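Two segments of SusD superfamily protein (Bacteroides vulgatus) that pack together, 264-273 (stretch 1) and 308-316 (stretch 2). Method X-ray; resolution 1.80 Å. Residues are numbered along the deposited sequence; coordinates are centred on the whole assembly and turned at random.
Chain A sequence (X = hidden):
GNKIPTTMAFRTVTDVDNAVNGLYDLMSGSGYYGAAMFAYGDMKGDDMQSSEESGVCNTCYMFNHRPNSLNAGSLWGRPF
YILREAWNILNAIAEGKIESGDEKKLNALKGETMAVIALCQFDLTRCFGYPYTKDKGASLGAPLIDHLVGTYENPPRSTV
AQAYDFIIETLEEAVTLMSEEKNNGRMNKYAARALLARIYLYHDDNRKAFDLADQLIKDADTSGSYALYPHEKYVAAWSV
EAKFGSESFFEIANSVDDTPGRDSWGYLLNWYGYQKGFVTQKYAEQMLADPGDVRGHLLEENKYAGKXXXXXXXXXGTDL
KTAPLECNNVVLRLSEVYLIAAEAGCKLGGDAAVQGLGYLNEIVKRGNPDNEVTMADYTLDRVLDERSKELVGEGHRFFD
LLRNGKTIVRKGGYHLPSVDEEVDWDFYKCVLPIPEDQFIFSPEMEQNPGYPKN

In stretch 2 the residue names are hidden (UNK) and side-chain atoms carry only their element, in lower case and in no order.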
ATOM      1  N   SER A 264       7.376  11.906   8.794  1.00 14.61           N
ATOM      2  CA  SER A 264       6.232  11.594   7.913  1.00 14.64           C
ATOM      3  C   SER A 264       6.741  11.493   6.491  1.00 15.81           C
ATOM      4  O   SER A 264       7.690  12.199   6.126  1.00 15.46           O
ATOM      5  CB  SER A 264       5.128  12.684   7.986  1.00 15.40           C
ATOM      6  OG  SER A 264       5.541  13.919   7.409  1.00 14.57           O
ATOM      7  N   TRP A 265       6.112  10.622   5.697  1.00 13.46           N
ATOM      8  CA  TRP A 265       6.411  10.484   4.263  1.00 14.80           C
ATOM      9  C   TRP A 265       6.426  11.832   3.526  1.00 16.03           C
ATOM     10  O   TRP A 265       7.293  12.075   2.686  1.00 13.42           O
ATOM     11  CB  TRP A 265       5.357   9.566   3.639  1.00 14.04           C
ATOM     12  CG  TRP A 265       5.605   9.040   2.226  1.00 12.65           C
ATOM     13  CD1 TRP A 265       4.686   9.004   1.225  1.00 13.14           C
ATOM     14  CD2 TRP A 265       6.790   8.417   1.704  1.00 12.61           C
ATOM     15  NE1 TRP A 265       5.213   8.407   0.109  1.00 11.93           N
ATOM     16  CE2 TRP A 265       6.494   8.013   0.379  1.00 12.08           C
ATOM     17  CE3 TRP A 265       8.054   8.125   2.226  1.00 12.07           C
ATOM     18  CZ2 TRP A 265       7.423   7.389  -0.431  1.00 12.84           C
ATOM     19  CZ3 TRP A 265       8.980   7.485   1.412  1.00 16.70           C
ATOM     20  CH2 TRP A 265       8.661   7.125   0.106  1.00 15.42           C
ATOM     21  N   GLY A 266       5.480  12.708   3.864  1.00 11.82           N
ATOM     22  CA  GLY A 266       5.420  14.042   3.288  1.00 15.35           C
ATOM     23  C   GLY A 266       6.659  14.892   3.498  1.00 13.50           C
ATOM     24  O   GLY A 266       7.077  15.618   2.608  1.00 14.18           O
ATOM     25  N   TYR A 267       7.273  14.782   4.662  1.00 15.39           N
ATOM     26  CA  TYR A 267       8.485  15.534   4.949  1.00 13.47           C
ATOM     27  C   TYR A 267       9.732  14.847   4.433  1.00 14.89           C
ATOM     28  O   TYR A 267      10.656  15.507   3.950  1.00 12.97           O
ATOM     29  CB  TYR A 267       8.582  15.815   6.446  1.00 17.66           C
ATOM     30  CG  TYR A 267       9.510  16.925   6.846  1.00 12.61           C
ATOM     31  CD1 TYR A 267      10.864  16.690   7.065  1.00 12.91           C
ATOM     32  CD2 TYR A 267       9.032  18.214   7.087  1.00 10.20           C
ATOM     33  CE1 TYR A 267      11.723  17.712   7.496  1.00 11.15           C
ATOM     34  CE2 TYR A 267       9.874  19.221   7.490  1.00  9.49           C
ATOM     35  CZ  TYR A 267      11.233  18.977   7.706  1.00 14.11           C
ATOM     36  OH  TYR A 267      12.073  20.010   8.154  1.00 15.34           O
ATOM     37  N   LEU A 268       9.732  13.517   4.444  1.00 12.87           N
ATOM     38  CA  LEU A 268      10.884  12.767   3.913  1.00 12.94           C
ATOM     39  C   LEU A 268      11.077  12.951   2.415  1.00 12.34           C
ATOM     40  O   LEU A 268      12.207  13.051   1.951  1.00 13.80           O
ATOM     41  CB  LEU A 268      10.726  11.285   4.221  1.00 12.41           C
ATOM     42  CG  LEU A 268      10.678  10.887   5.692  1.00 13.94           C
ATOM     43  CD1 LEU A 268      10.383   9.369   5.740  1.00 22.24           C
ATOM     44  CD2 LEU A 268      11.971  11.225   6.391  1.00 15.86           C
ATOM     45  N   LEU A 269       9.989  12.964   1.643  1.00 13.47           N
ATOM     46  CA  LEU A 269      10.089  13.077   0.179  1.00 12.79           C
ATOM     47  C   LEU A 269      10.367  14.519  -0.276  1.00 14.91           C
ATOM     48  O   LEU A 269      10.735  14.760  -1.416  1.00 15.01           O
ATOM     49  CB  LEU A 269       8.814  12.593  -0.511  1.00 12.61           C
ATOM     50  CG  LEU A 269       8.573  11.081  -0.635  1.00 16.23           C
ATOM     51  CD1 LEU A 269       7.463  10.841  -1.624  1.00 14.66           C
ATOM     52  CD2 LEU A 269       9.828  10.332  -1.072  1.00 14.36           C
ATOM     53  N   ASN A 270      10.105  15.471   0.588  1.00 12.59           N
ATOM     54  CA  ASN A 270      10.173  16.880   0.188  1.00 15.05           C
ATOM     55  C   ASN A 270      11.618  17.383   0.129  1.00 15.40           C
ATOM     56  O   ASN A 270      12.401  17.197   1.063  1.00 14.75           O
ATOM     57  CB  ASN A 270       9.348  17.722   1.158  1.00 12.53           C
ATOM     58  CG  ASN A 270       9.033  19.067   0.628  1.00 11.74           C
ATOM     59  OD1 ASN A 270       9.890  19.963   0.603  1.00 15.15           O
ATOM     60  ND2 ASN A 270       7.757  19.272   0.246  1.00 11.36           N
ATOM     61  N   TRP A 271      11.939  18.064  -0.962  1.00 15.87           N
ATOM     62  CA  TRP A 271      13.281  18.588  -1.200  1.00 16.49           C
ATOM     63  C   TRP A 271      13.707  19.515  -0.059  1.00 16.23           C
ATOM     64  O   TRP A 271      14.872  19.516   0.352  1.00 16.55           O
ATOM     65  CB  TRP A 271      13.308  19.357  -2.531  1.00 16.15           C
ATOM     66  CG  TRP A 271      14.616  20.001  -2.850  1.00 16.16           C
ATOM     67  CD1 TRP A 271      15.027  21.247  -2.494  1.00 18.77           C
ATOM     68  CD2 TRP A 271      15.702  19.406  -3.565  1.00 16.68           C
ATOM     69  NE1 TRP A 271      16.297  21.467  -2.933  1.00 18.68           N
ATOM     70  CE2 TRP A 271      16.737  20.357  -3.608  1.00 17.22           C
ATOM     71  CE3 TRP A 271      15.899  18.152  -4.180  1.00 19.05           C
ATOM     72  CZ2 TRP A 271      17.956  20.108  -4.235  1.00 21.14           C
ATOM     73  CZ3 TRP A 271      17.108  17.905  -4.812  1.00 20.06           C
ATOM     74  CH2 TRP A 271      18.120  18.876  -4.834  1.00 24.81           C
ATOM     75  N   TYR A 272      12.734  20.279   0.434  1.00 13.55           N
ATOM     76  CA  TYR A 272      12.949  21.269   1.497  1.00 14.12           C
ATOM     77  C   TYR A 272      12.838  20.694   2.912  1.00 12.18           C
ATOM     78  O   TYR A 272      13.056  21.420   3.891  1.00 13.50           O
ATOM     79  CB  TYR A 272      11.968  22.412   1.315  1.00 11.22           C
ATOM     80  CG  TYR A 272      12.157  23.034  -0.045  1.00 12.21           C
ATOM     81  CD1 TYR A 272      13.218  23.898  -0.284  1.00 13.18           C
ATOM     82  CD2 TYR A 272      11.325  22.682  -1.104  1.00 11.61           C
ATOM     83  CE1 TYR A 272      13.452  24.424  -1.555  1.00 18.20           C
ATOM     84  CE2 TYR A 272      11.520  23.211  -2.377  1.00 17.43           C
ATOM     85  CZ  TYR A 272      12.576  24.083  -2.595  1.00 18.38           C
ATOM     86  OH  TYR A 272      12.772  24.576  -3.853  1.00 20.01           O
ATOM     87  N   GLY A 273      12.479  19.412   2.997  1.00 12.42           N
ATOM     88  CA  GLY A 273      12.350  18.677   4.264  1.00 14.43           C
ATOM     89  C   GLY A 273      13.613  17.852   4.475  1.00 14.85           C
ATOM     90  O   GLY A 273      14.702  18.403   4.547  1.00 16.78           O
ATOM     91  N   UNK A 308      20.771  17.457 -13.021  1.00 16.10           N
ATOM     92  CA  UNK A 308      19.356  17.702 -12.833  1.00 15.58           C
ATOM     93  C   UNK A 308      18.695  16.450 -12.273  1.00 16.42           C
ATOM     94  O   UNK A 308      18.918  15.324 -12.768  1.00 14.65           O
ATOM     95  o   UNK A 308      19.371  19.237 -14.646  1.00 20.93           O
ATOM     96  c   UNK A 308      18.689  18.106 -14.138  1.00 17.28           C
ATOM     97  c   UNK A 308      17.208  18.447 -13.937  1.00 17.55           C
ATOM     98  N   UNK A 309      17.894  16.650 -11.241  1.00 14.43           N
ATOM     99  CA  UNK A 309      17.045  15.580 -10.713  1.00 15.26           C
ATOM    100  C   UNK A 309      15.632  16.119 -10.531  1.00 16.31           C
ATOM    101  O   UNK A 309      15.401  17.333 -10.598  1.00 16.22           O
ATOM    102  c   UNK A 309      18.983  14.473  -9.551  1.00 15.64           C
ATOM    103  c   UNK A 309      17.549  14.992  -9.371  1.00 16.32           C
ATOM    104  c   UNK A 309      17.443  16.032  -8.218  1.00 14.71           C
ATOM    105  N   UNK A 310      14.697  15.207 -10.310  1.00 15.19           N
ATOM    106  CA  UNK A 310      13.319  15.583 -10.053  1.00 13.65           C
ATOM    107  C   UNK A 310      12.844  14.891  -8.771  1.00 14.48           C
ATOM    108  O   UNK A 310      13.066  13.682  -8.568  1.00 13.34           O
ATOM    109  c   UNK A 310      15.272  15.679 -15.732  1.00 17.13           C
ATOM    110  c   UNK A 310      12.418  15.190 -11.217  1.00 15.88           C
ATOM    111  c   UNK A 310      15.440  14.700 -14.737  1.00 18.34           C
ATOM    112  n   UNK A 310      12.496  17.480 -14.129  1.00 18.26           N
ATOM    113  c   UNK A 310      14.629  14.680 -13.614  1.00 17.40           C
ATOM    114  c   UNK A 310      12.664  15.960 -12.485  1.00 15.33           C
ATOM    115  c   UNK A 310      13.512  16.641 -14.497  1.00 15.84           C
ATOM    116  c   UNK A 310      13.646  15.667 -13.483  1.00 14.82           C
ATOM    117  c   UNK A 310      11.983  17.055 -12.930  1.00 16.28           C
ATOM    118  c   UNK A 310      14.316  16.655 -15.623  1.00 18.36           C
ATOM    119  N   UNK A 311      12.167  15.668  -7.925  1.00 13.34           N
ATOM    120  CA  UNK A 311      11.580  15.127  -6.712  1.00 13.54           C
ATOM    121  C   UNK A 311      10.079  15.145  -6.862  1.00 14.15           C
ATOM    122  O   UNK A 311       9.536  15.818  -7.733  1.00 16.52           O
ATOM    123  c   UNK A 311      10.656  17.890  -4.506  1.00 12.70           C
ATOM    124  n   UNK A 311      11.823  19.554  -5.444  1.00 13.60           N
ATOM    125  c   UNK A 311      10.759  19.280  -4.620  1.00 11.18           C
ATOM    126  c   UNK A 311      11.713  17.314  -5.297  1.00 11.74           C
ATOM    127  c   UNK A 311       8.864  19.601  -3.231  1.00 12.90           C
ATOM    128  c   UNK A 311       9.847  20.162  -4.000  1.00 16.46           C
ATOM    129  c   UNK A 311       8.759  18.211  -3.087  1.00 15.45           C
ATOM    130  c   UNK A 311       9.627  17.352  -3.718  1.00 15.95           C
ATOM    131  c   UNK A 311      12.397  18.374  -5.838  1.00 15.15           C
ATOM    132  c   UNK A 311      12.056  15.879  -5.450  1.00 13.79           C
ATOM    133  N   UNK A 312       9.419  14.352  -6.035  1.00 13.60           N
ATOM    134  CA  UNK A 312       8.004  14.108  -6.178  1.00 12.53           C
ATOM    135  C   UNK A 312       7.266  14.979  -5.167  1.00 13.71           C
ATOM    136  O   UNK A 312       7.371  14.785  -3.961  1.00 14.84           O
ATOM    137  c   UNK A 312       7.637  12.650  -5.923  1.00 14.08           C
ATOM    138  c   UNK A 312       5.862  10.864  -5.595  1.00 13.26           C
ATOM    139  c   UNK A 312       5.704  12.534  -7.535  1.00 10.94           C
ATOM    140  c   UNK A 312       6.145  12.325  -6.084  1.00 11.93           C
ATOM    141  N   UNK A 313       6.486  15.903  -5.689  1.00 15.62           N
ATOM    142  CA  UNK A 313       5.709  16.782  -4.876  1.00 13.50           C
ATOM    143  C   UNK A 313       4.228  16.378  -4.928  1.00 15.94           C
ATOM    144  O   UNK A 313       3.335  17.111  -5.376  1.00 12.66           O
ATOM    145  c   UNK A 313       4.644  21.512  -3.952  1.00 16.63           C
ATOM    146  c   UNK A 313       5.460  19.262  -4.373  1.00 14.34           C
ATOM    147  c   UNK A 313       4.566  21.222  -2.615  1.00 21.70           C
ATOM    148  o   UNK A 313       4.138  22.193  -1.738  1.00 20.99           O
ATOM    149  c   UNK A 313       5.371  19.017  -2.993  1.00 14.73           C
ATOM    150  c   UNK A 313       4.946  19.985  -2.130  1.00 17.09           C
ATOM    151  c   UNK A 313       5.972  18.213  -5.321  1.00 14.09           C
ATOM    152  c   UNK A 313       5.107  20.517  -4.838  1.00 20.19           C
ATOM    153  N   UNK A 314       3.987  15.177  -4.427  1.00 14.45           N
ATOM    154  CA  UNK A 314       2.659  14.616  -4.349  1.00 15.07           C
ATOM    155  C   UNK A 314       2.013  14.870  -2.987  1.00 16.37           C
ATOM    156  O   UNK A 314       0.794  14.890  -2.891  1.00 14.07           O
ATOM    157  n   UNK A 314       0.829   9.457  -7.096  1.00 10.03           N
ATOM    158  c   UNK A 314       2.691  13.118  -4.710  1.00 16.13           C
ATOM    159  c   UNK A 314       1.362  12.425  -4.578  1.00 18.83           C
ATOM    160  c   UNK A 314       1.389  11.004  -5.118  1.00 15.79           C
ATOM    161  c   UNK A 314       0.912  10.890  -6.527  1.00 15.01           C
ATOM    162  N   UNK A 315       2.805  15.083  -1.938  1.00 15.27           N
ATOM    163  CA  UNK A 315       2.245  15.427  -0.651  1.00 16.44           C
ATOM    164  C   UNK A 315       2.461  16.925  -0.462  1.00 14.84           C
ATOM    165  O   UNK A 315       3.541  17.396  -0.039  1.00 13.21           O
ATOM    166  c   UNK A 315       2.902  14.576   0.458  1.00 14.97           C
ATOM    167  c   UNK A 315       2.632  13.059   0.285  1.00 17.45           C
ATOM    168  c   UNK A 315       2.435  12.387   1.611  1.00 14.79           C
ATOM    169  c   UNK A 315       3.777  12.311  -0.496  1.00 16.84           C
ATOM    170  N   UNK A 316       1.423  17.677  -0.802  1.00 15.25           N
ATOM    171  CA  UNK A 316       1.583  19.093  -1.082  1.00 16.48           C
ATOM    172  C   UNK A 316       1.119  19.939   0.114  1.00 17.57           C
ATOM    173  O   UNK A 316      -0.011  19.822   0.568  1.00 17.91           O
ATOM    174  c   UNK A 316       0.455  19.073  -4.875  1.00 16.41           C
ATOM    175  n   UNK A 316       2.007  21.870  -6.706  1.00 14.97           N
ATOM    176  c   UNK A 316       0.795  19.462  -2.353  1.00 15.75           C
ATOM    177  n   UNK A 316       2.587  19.626  -6.719  1.00 15.02           N
ATOM    178  c   UNK A 316       1.251  18.694  -3.608  1.00 18.74           C
ATOM    179  c   UNK A 316       1.803  20.621  -6.269  1.00 15.32           C
ATOM    180  n   UNK A 316       0.811  20.387  -5.409  1.00 13.93           N
TER
HETATM  181  O   HOH W   1       6.028  16.740   0.373  1.00 14.63           O
HETATM  182  O   HOH W   2      10.741  13.161  -3.699  1.00 15.79           O
HETATM  183  O   HOH W   3       6.789  22.022  -0.078  1.00 21.76           O
HETATM  184  O   HOH W   4      12.644  22.304  -5.887  1.00 15.77           O

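Position 308 opens the second stretch on a strand that begins earlier in the chain. Its side chain is one carbon carrying one oxygen and one carbon, and it stays clear of stretch 1; a β-branched hydroxyl side chain is threonine, Thr308. At 309 three carbons are present, two of them borne by the first. The CA-to-CB bond points toward stretch 1, and one of the methyls lies against the six-membered ring of Trp271. This is Val309, whose CG2 is 3.9 Å from Trp271 CZ3.

Position 310 carries one carbon followed by fused five- and six-membered rings holding eight carbons and one nitrogen, an indole. Its CA-to-CB bond points away from stretch 1, as expected for alternation along a strand, and the residue is Trp310. The same atom count recurs at 311, but here the CA-to-CB bond points toward stretch 1, where the side chain lies against Leu269, Asn270, Trp271 and Tyr272. The second indole is Trp311. Trp271 CB sits over one face of it, 3.3 Å from the centroid of the five-membered ring, in a CH-π contact. The two five-membered rings are near parallel, with planes at 27°, but are slid apart so that they barely overlap. Trp311 CZ2 approaches Tyr272 CE2 at 3.8 Å, while Trp311 NE1 donates to water 4 (2.9 Å to its O), which also bonds Tyr272 OH.

At 312 there are four carbons, forked at the second, with the CA-to-CB bond sideways to stretch 1 and the branch near the side chain of Leu269; this is Leu312, whose CD2 lies 4.3 Å from Leu269 CD1. Position 313 has one carbon and then a six-carbon ring bearing an oxygen; the ring approaches the amide of Asn270. It is Tyr313, with CE1 3.7 Å from Asn270 ND2.

Position 314 shows four carbons in a row ending in nitrogen, without contact to stretch 1: Lys314, whose NZ is bonded elsewhere in the structure. Position 315 again has four carbons forked at the second; its CA-to-CB bond points toward stretch 1, and it touches Trp265, Gly266 and Leu269. This is Leu315, whose CD1 is 3.8 Å from Trp265 CD1 and 4.1 Å from Leu269 CD1. Here the backbones come closest, Gly266 CA 5.2 Å from Leu315 CA, and Leu315 CD2 is 3.8 Å from Gly266 N. At 316, three carbons, a nitrogen and a carbon carrying two more nitrogens form a guanidinium side chain; its CA-to-CB bond points away from stretch 1 and the side chain makes no contact with it. This is Arg316, whose NH1 donates to Tyr313 O at 2.9 Å.

No direct hydrogen bond joins the stretches, which bury 500 Å² between them. Trp311 packs against the turn beginning at Asn270, and Leu315 against the helix, so the contact rests on apolar and aromatic packing. Water supplies the polar links. Water 1 donates to Gly266 O (2.7 Å from its O) and Leu315 O (2.6 Å from its O) and accepts from Asn270 ND2. Water 2 joins Leu269 O to Leu312 N, so these backbone groups are satisfied although the two stretches do not pair directly.

Stretch 2 308-316: TVWWLYKLR
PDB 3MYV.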